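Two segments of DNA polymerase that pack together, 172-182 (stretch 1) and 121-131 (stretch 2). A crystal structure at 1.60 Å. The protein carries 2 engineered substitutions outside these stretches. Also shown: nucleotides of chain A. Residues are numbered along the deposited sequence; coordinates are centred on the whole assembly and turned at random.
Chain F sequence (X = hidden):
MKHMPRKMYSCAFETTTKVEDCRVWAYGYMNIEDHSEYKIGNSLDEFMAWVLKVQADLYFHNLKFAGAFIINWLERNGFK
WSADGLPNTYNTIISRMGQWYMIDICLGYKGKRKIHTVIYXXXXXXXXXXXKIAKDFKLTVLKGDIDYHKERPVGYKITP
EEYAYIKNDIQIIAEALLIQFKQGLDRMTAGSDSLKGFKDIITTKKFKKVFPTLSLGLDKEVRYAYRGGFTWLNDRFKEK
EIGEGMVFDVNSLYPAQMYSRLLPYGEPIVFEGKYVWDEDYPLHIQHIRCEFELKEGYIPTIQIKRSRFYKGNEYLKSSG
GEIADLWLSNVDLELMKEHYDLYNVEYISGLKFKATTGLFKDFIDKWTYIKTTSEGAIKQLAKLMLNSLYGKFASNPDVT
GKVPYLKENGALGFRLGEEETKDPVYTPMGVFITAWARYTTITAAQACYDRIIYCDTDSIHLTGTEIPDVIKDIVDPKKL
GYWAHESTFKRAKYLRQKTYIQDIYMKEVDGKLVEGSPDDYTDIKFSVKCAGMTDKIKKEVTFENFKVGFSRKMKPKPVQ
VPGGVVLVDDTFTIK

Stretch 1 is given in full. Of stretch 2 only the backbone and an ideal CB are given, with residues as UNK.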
# COMPACT_ATOMS: atom_id res chain seq x y z
N ILE F 172 -4.81 -7.30 20.30
CA ILE F 172 -5.24 -7.49 18.90
C ILE F 172 -4.02 -7.80 18.03
O ILE F 172 -4.02 -8.78 17.26
CB ILE F 172 -5.98 -6.26 18.35
CG1 ILE F 172 -7.38 -6.16 18.96
CG2 ILE F 172 -6.07 -6.32 16.80
CD1 ILE F 172 -7.97 -4.77 18.90
N ILE F 173 -2.99 -6.97 18.14
CA ILE F 173 -1.77 -7.16 17.35
C ILE F 173 -1.03 -8.46 17.77
O ILE F 173 -0.56 -9.19 16.92
CB ILE F 173 -0.86 -5.92 17.38
CG1 ILE F 173 -1.56 -4.73 16.68
CG2 ILE F 173 0.47 -6.23 16.71
CD1 ILE F 173 -1.99 -4.97 15.20
N ALA F 174 -0.99 -8.76 19.07
CA ALA F 174 -0.42 -10.04 19.51
C ALA F 174 -1.13 -11.23 18.88
O ALA F 174 -0.50 -12.17 18.42
CB ALA F 174 -0.44 -10.16 21.03
N GLU F 175 -2.47 -11.21 18.90
CA GLU F 175 -3.25 -12.32 18.36
C GLU F 175 -3.04 -12.47 16.85
O GLU F 175 -2.90 -13.58 16.34
CB GLU F 175 -4.74 -12.14 18.69
CG GLU F 175 -5.05 -12.31 20.20
CD GLU F 175 -6.50 -12.02 20.57
OE1 GLU F 175 -7.22 -11.39 19.76
OE2 GLU F 175 -6.92 -12.42 21.67
N ALA F 176 -3.06 -11.35 16.15
CA ALA F 176 -2.92 -11.36 14.69
C ALA F 176 -1.52 -11.81 14.28
O ALA F 176 -1.38 -12.63 13.38
CB ALA F 176 -3.25 -9.99 14.09
N LEU F 177 -0.49 -11.28 14.95
CA LEU F 177 0.88 -11.68 14.63
C LEU F 177 1.13 -13.15 14.93
O LEU F 177 1.79 -13.83 14.16
CB LEU F 177 1.90 -10.84 15.36
CG LEU F 177 2.04 -9.41 14.88
CD1 LEU F 177 2.97 -8.66 15.80
CD2 LEU F 177 2.58 -9.39 13.44
N LEU F 178 0.58 -13.65 16.04
CA LEU F 178 0.78 -15.06 16.36
C LEU F 178 0.18 -15.98 15.28
O LEU F 178 0.80 -16.96 14.84
CB LEU F 178 0.22 -15.40 17.75
CG LEU F 178 0.51 -16.83 18.20
CD1 LEU F 178 1.99 -17.09 18.22
CD2 LEU F 178 -0.11 -17.09 19.54
N ILE F 179 -1.04 -15.67 14.82
CA ILE F 179 -1.66 -16.41 13.74
C ILE F 179 -0.78 -16.37 12.48
O ILE F 179 -0.56 -17.40 11.86
CB ILE F 179 -3.09 -15.90 13.43
CG1 ILE F 179 -4.03 -16.17 14.61
CG2 ILE F 179 -3.63 -16.54 12.19
CD1 ILE F 179 -5.26 -15.25 14.63
N GLN F 180 -0.29 -15.19 12.13
CA GLN F 180 0.60 -15.02 10.97
C GLN F 180 1.87 -15.88 11.10
O GLN F 180 2.21 -16.63 10.19
CB GLN F 180 0.92 -13.55 10.81
CG GLN F 180 1.61 -13.18 9.51
CD GLN F 180 1.67 -11.70 9.35
OE1 GLN F 180 1.79 -10.97 10.31
NE2 GLN F 180 1.58 -11.25 8.10
N PHE F 181 2.52 -15.79 12.24
CA PHE F 181 3.75 -16.55 12.48
C PHE F 181 3.49 -18.05 12.46
O PHE F 181 4.27 -18.83 11.89
CB PHE F 181 4.38 -16.16 13.83
CG PHE F 181 4.86 -14.73 13.92
CD1 PHE F 181 5.16 -13.98 12.79
CD2 PHE F 181 5.02 -14.13 15.16
CE1 PHE F 181 5.60 -12.66 12.90
CE2 PHE F 181 5.47 -12.82 15.27
CZ PHE F 181 5.76 -12.09 14.14
N LYS F 182 2.35 -18.49 13.01
CA LYS F 182 2.01 -19.91 12.98
C LYS F 182 1.78 -20.47 11.57
O LYS F 182 1.93 -21.67 11.33
CB LYS F 182 0.78 -20.20 13.85
CG LYS F 182 1.06 -20.17 15.34
CD LYS F 182 -0.22 -20.39 16.14
CE LYS F 182 0.05 -20.60 17.63
NZ LYS F 182 -1.22 -20.79 18.41
N UNK F 121 8.01 -2.88 12.89
CA UNK F 121 6.70 -2.31 12.59
C UNK F 121 5.70 -3.43 12.24
O UNK F 121 5.80 -4.05 11.15
CB UNK F 121 6.81 -1.31 11.44
N UNK F 122 4.72 -3.68 13.11
CA UNK F 122 3.66 -4.64 12.76
C UNK F 122 2.81 -4.16 11.57
O UNK F 122 2.16 -4.98 10.90
CB UNK F 122 2.76 -4.88 13.97
N UNK F 123 2.82 -2.86 11.26
CA UNK F 123 2.11 -2.37 10.07
C UNK F 123 2.70 -2.93 8.77
O UNK F 123 1.99 -3.07 7.74
CB UNK F 123 2.15 -0.84 10.03
N UNK F 124 3.99 -3.28 8.80
CA UNK F 124 4.63 -3.86 7.61
C UNK F 124 4.20 -5.32 7.41
O UNK F 124 4.23 -5.85 6.30
CB UNK F 124 6.15 -3.77 7.73
N UNK F 125 3.85 -5.97 8.52
CA UNK F 125 3.34 -7.34 8.53
C UNK F 125 1.84 -7.42 8.22
O UNK F 125 1.40 -8.31 7.50
CB UNK F 125 3.62 -7.98 9.89
N UNK F 126 1.09 -6.48 8.79
CA UNK F 126 -0.36 -6.44 8.77
C UNK F 126 -0.75 -5.01 8.35
O UNK F 126 -0.97 -4.15 9.18
CB UNK F 126 -0.95 -6.82 10.13
N UNK F 127 -0.78 -4.76 7.02
CA UNK F 127 -0.93 -3.39 6.51
C UNK F 127 -2.36 -2.82 6.56
O UNK F 127 -2.95 -2.47 5.53
CB UNK F 127 -0.44 -3.35 5.06
N UNK F 128 -2.91 -2.73 7.77
CA UNK F 128 -4.26 -2.22 8.01
C UNK F 128 -4.26 -1.58 9.37
O UNK F 128 -3.43 -1.93 10.20
CB UNK F 128 -5.32 -3.32 7.92
N UNK F 129 -5.20 -0.66 9.63
CA UNK F 129 -5.32 -0.17 11.01
C UNK F 129 -5.68 -1.31 11.99
O UNK F 129 -6.28 -2.30 11.58
CB UNK F 129 -6.38 0.93 11.08
N UNK F 130 -5.33 -1.13 13.26
CA UNK F 130 -5.64 -2.12 14.30
C UNK F 130 -7.12 -2.51 14.34
O UNK F 130 -7.47 -3.69 14.41
CB UNK F 130 -5.22 -1.58 15.67
N UNK F 131 -8.01 -1.52 14.26
CA UNK F 131 -9.43 -1.78 14.28
C UNK F 131 -9.88 -2.67 13.12
O UNK F 131 -10.73 -3.53 13.29
CB UNK F 131 -10.19 -0.46 14.25
P DT A 5 -4.33 3.13 6.72
OP1 DT A 5 -4.06 1.84 6.04
OP2 DT A 5 -5.67 3.74 6.64
O5' DT A 5 -3.95 2.95 8.28
C5' DT A 5 -2.83 2.19 8.66
C4' DT A 5 -2.07 2.92 9.72
O4' DT A 5 -1.47 4.07 9.12
C3' DT A 5 -2.89 3.48 10.87
O3' DT A 5 -2.95 2.51 11.88
C2' DT A 5 -2.12 4.71 11.31
C1' DT A 5 -1.33 5.09 10.08
N1 DT A 5 -1.78 6.31 9.40
C2 DT A 5 -0.86 7.29 9.21
O2 DT A 5 0.30 7.22 9.61
N3 DT A 5 -1.36 8.39 8.57
C4 DT A 5 -2.65 8.56 8.09
O4 DT A 5 -2.98 9.60 7.53
C5 DT A 5 -3.56 7.47 8.31
C7 DT A 5 -4.98 7.56 7.84
C6 DT A 5 -3.09 6.40 8.96
P DT A 6 -3.78 2.72 13.23
OP1 DT A 6 -3.81 1.43 13.91
OP2 DT A 6 -5.00 3.49 12.99
O5' DT A 6 -2.87 3.73 14.09
C5' DT A 6 -1.70 3.26 14.75
C4' DT A 6 -1.00 4.47 15.32
O4' DT A 6 -0.58 5.36 14.27
C3' DT A 6 -1.89 5.32 16.21
O3' DT A 6 -1.95 4.79 17.54
C2' DT A 6 -1.22 6.68 16.12
C1' DT A 6 -0.55 6.69 14.75
N1 DT A 6 -1.24 7.53 13.73
C2 DT A 6 -0.47 8.34 12.94
O2 DT A 6 0.74 8.42 13.02
N3 DT A 6 -1.19 9.08 12.04
C4 DT A 6 -2.57 9.07 11.84
O4 DT A 6 -3.10 9.77 10.99
C5 DT A 6 -3.30 8.17 12.69
C7 DT A 6 -4.79 8.06 12.58
C6 DT A 6 -2.61 7.44 13.59

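Stretch 1 is a continuous helix, and the face it turns to stretch 2 carries Ile172, Ile173, Ala176, Leu177 and Gln180, apolar except for the amide at its far end.

At position 121 the ideal CB has nothing of the helix within reach, and the chain turns just afterwards, so a small polar residue able to cap free amides would suit. It is Asp121, whose OD1 accepts from the backbone N of 123 at 3.1 Å.

Position 122 points toward the helix, its ideal CB 3.8 Å from Ile173 CG2 and 4.2 Å from Leu177 CD1. So little room favours a small residue: alanine, serine, perhaps cysteine or threonine. Ser122 is found, with chi1 in p and its OG 3.7 Å from Ile173 CG2; the hydroxyl finds a hydrogen bond elsewhere in the structure.

Position 123 points away from the helix and leaves the choice wide. Leu123 brings CD1 to 3.8 Å from C5' of DT5. Position 124 is also clear of stretch 1, and a long polar chain could fold back to 121; Lys124 does so, its NZ forming a salt bridge with Asp121 OD2 at 2.8 Å.

At 125 the CB points toward the helix, 3.5 Å from Gln180 OE1 and 4.0 Å from Leu177 CD2, while Phe181 lies farther along. A flexible chain with an aliphatic stem fits: lysine, arginine, glutamine or methionine. Lys125 runs past the edge of the Phe181 ring, its CD 4.1 Å from CE1. Gln180 NE2 donates to Lys125 O at 3.0 Å and 172°, a nearly straight bond available to any residue here.

Position 126 is extended (phi/psi -131/84), and its CB points toward the helix but stays 5.0 Å from Gln180 OE1, leaving space above Ala176 for leucine, isoleucine or methionine. Leu126 fills it: CD1 lies 3.6 Å from Ala176 CB and 3.7 Å from Leu177 CD2. Its CD2 sits 3.6 Å from Gln180 OE1, which has no hydrogen-bond partner.

Positions 127 and 128 are out of reach of the helix; they are Pro127 and Phe128. Position 129 points away. Pro129 occupies the N-cap position, its CG 3.5 Å from O5' of DT5.

At 130 the CB points sideways, between Ile172 and Ile173, where valine, isoleucine or leucine would serve. Val130 sets CG1 3.7 Å from Ile172 CG2 and CG2 4.0 Å from Ile173 CD1, while its N donates to OP1 of DT6 at 3.0 Å. Position 131 points away; it is Lys131.

Stretch 2 (121-131) DSLKKLPFPVK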
# COMPACT_ATOMS: atom_id res chain seq x y z
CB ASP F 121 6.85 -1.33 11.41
CG ASP F 121 5.61 -0.50 11.17
OD1 ASP F 121 4.67 -0.55 12.00
OD2 ASP F 121 5.60 0.23 10.14
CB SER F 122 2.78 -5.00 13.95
OG SER F 122 2.27 -3.85 14.58
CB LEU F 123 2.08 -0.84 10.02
CG LEU F 123 1.19 -0.20 8.96
CD1 LEU F 123 -0.27 -0.54 9.11
CD2 LEU F 123 1.39 1.33 8.99
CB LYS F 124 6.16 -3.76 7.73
CG LYS F 124 6.69 -2.31 7.82
CD LYS F 124 6.60 -1.58 6.51
CE LYS F 124 7.14 -0.16 6.63
NZ LYS F 124 6.31 0.70 7.51
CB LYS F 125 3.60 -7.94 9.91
CG LYS F 125 5.07 -8.13 10.24
CD LYS F 125 5.50 -9.56 10.17
CE LYS F 125 5.18 -10.20 8.83
NZ LYS F 125 5.72 -11.57 8.65
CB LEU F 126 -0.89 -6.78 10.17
CG LEU F 126 -0.52 -8.19 10.69
CD1 LEU F 126 -0.72 -8.26 12.22
CD2 LEU F 126 -1.32 -9.27 9.96
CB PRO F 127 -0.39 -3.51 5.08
CG PRO F 127 -0.79 -4.91 4.69
CD PRO F 127 -0.54 -5.73 5.93
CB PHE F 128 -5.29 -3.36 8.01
CG PHE F 128 -5.07 -4.38 6.94
CD1 PHE F 128 -4.33 -5.53 7.22
CD2 PHE F 128 -5.59 -4.20 5.69
CE1 PHE F 128 -4.12 -6.49 6.22
CE2 PHE F 128 -5.39 -5.15 4.68
CZ PHE F 128 -4.65 -6.29 4.96
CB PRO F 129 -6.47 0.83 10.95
CG PRO F 129 -6.66 1.15 9.52
CD PRO F 129 -6.17 -0.03 8.73
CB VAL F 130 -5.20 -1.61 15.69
CG1 VAL F 130 -5.60 -2.61 16.78
CG2 VAL F 130 -3.71 -1.39 15.71
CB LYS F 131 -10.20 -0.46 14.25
CG LYS F 131 -10.09 0.32 15.55
CD LYS F 131 -11.09 -0.17 16.59
CE LYS F 131 -11.33 0.86 17.68
NZ LYS F 131 -12.62 0.58 18.39
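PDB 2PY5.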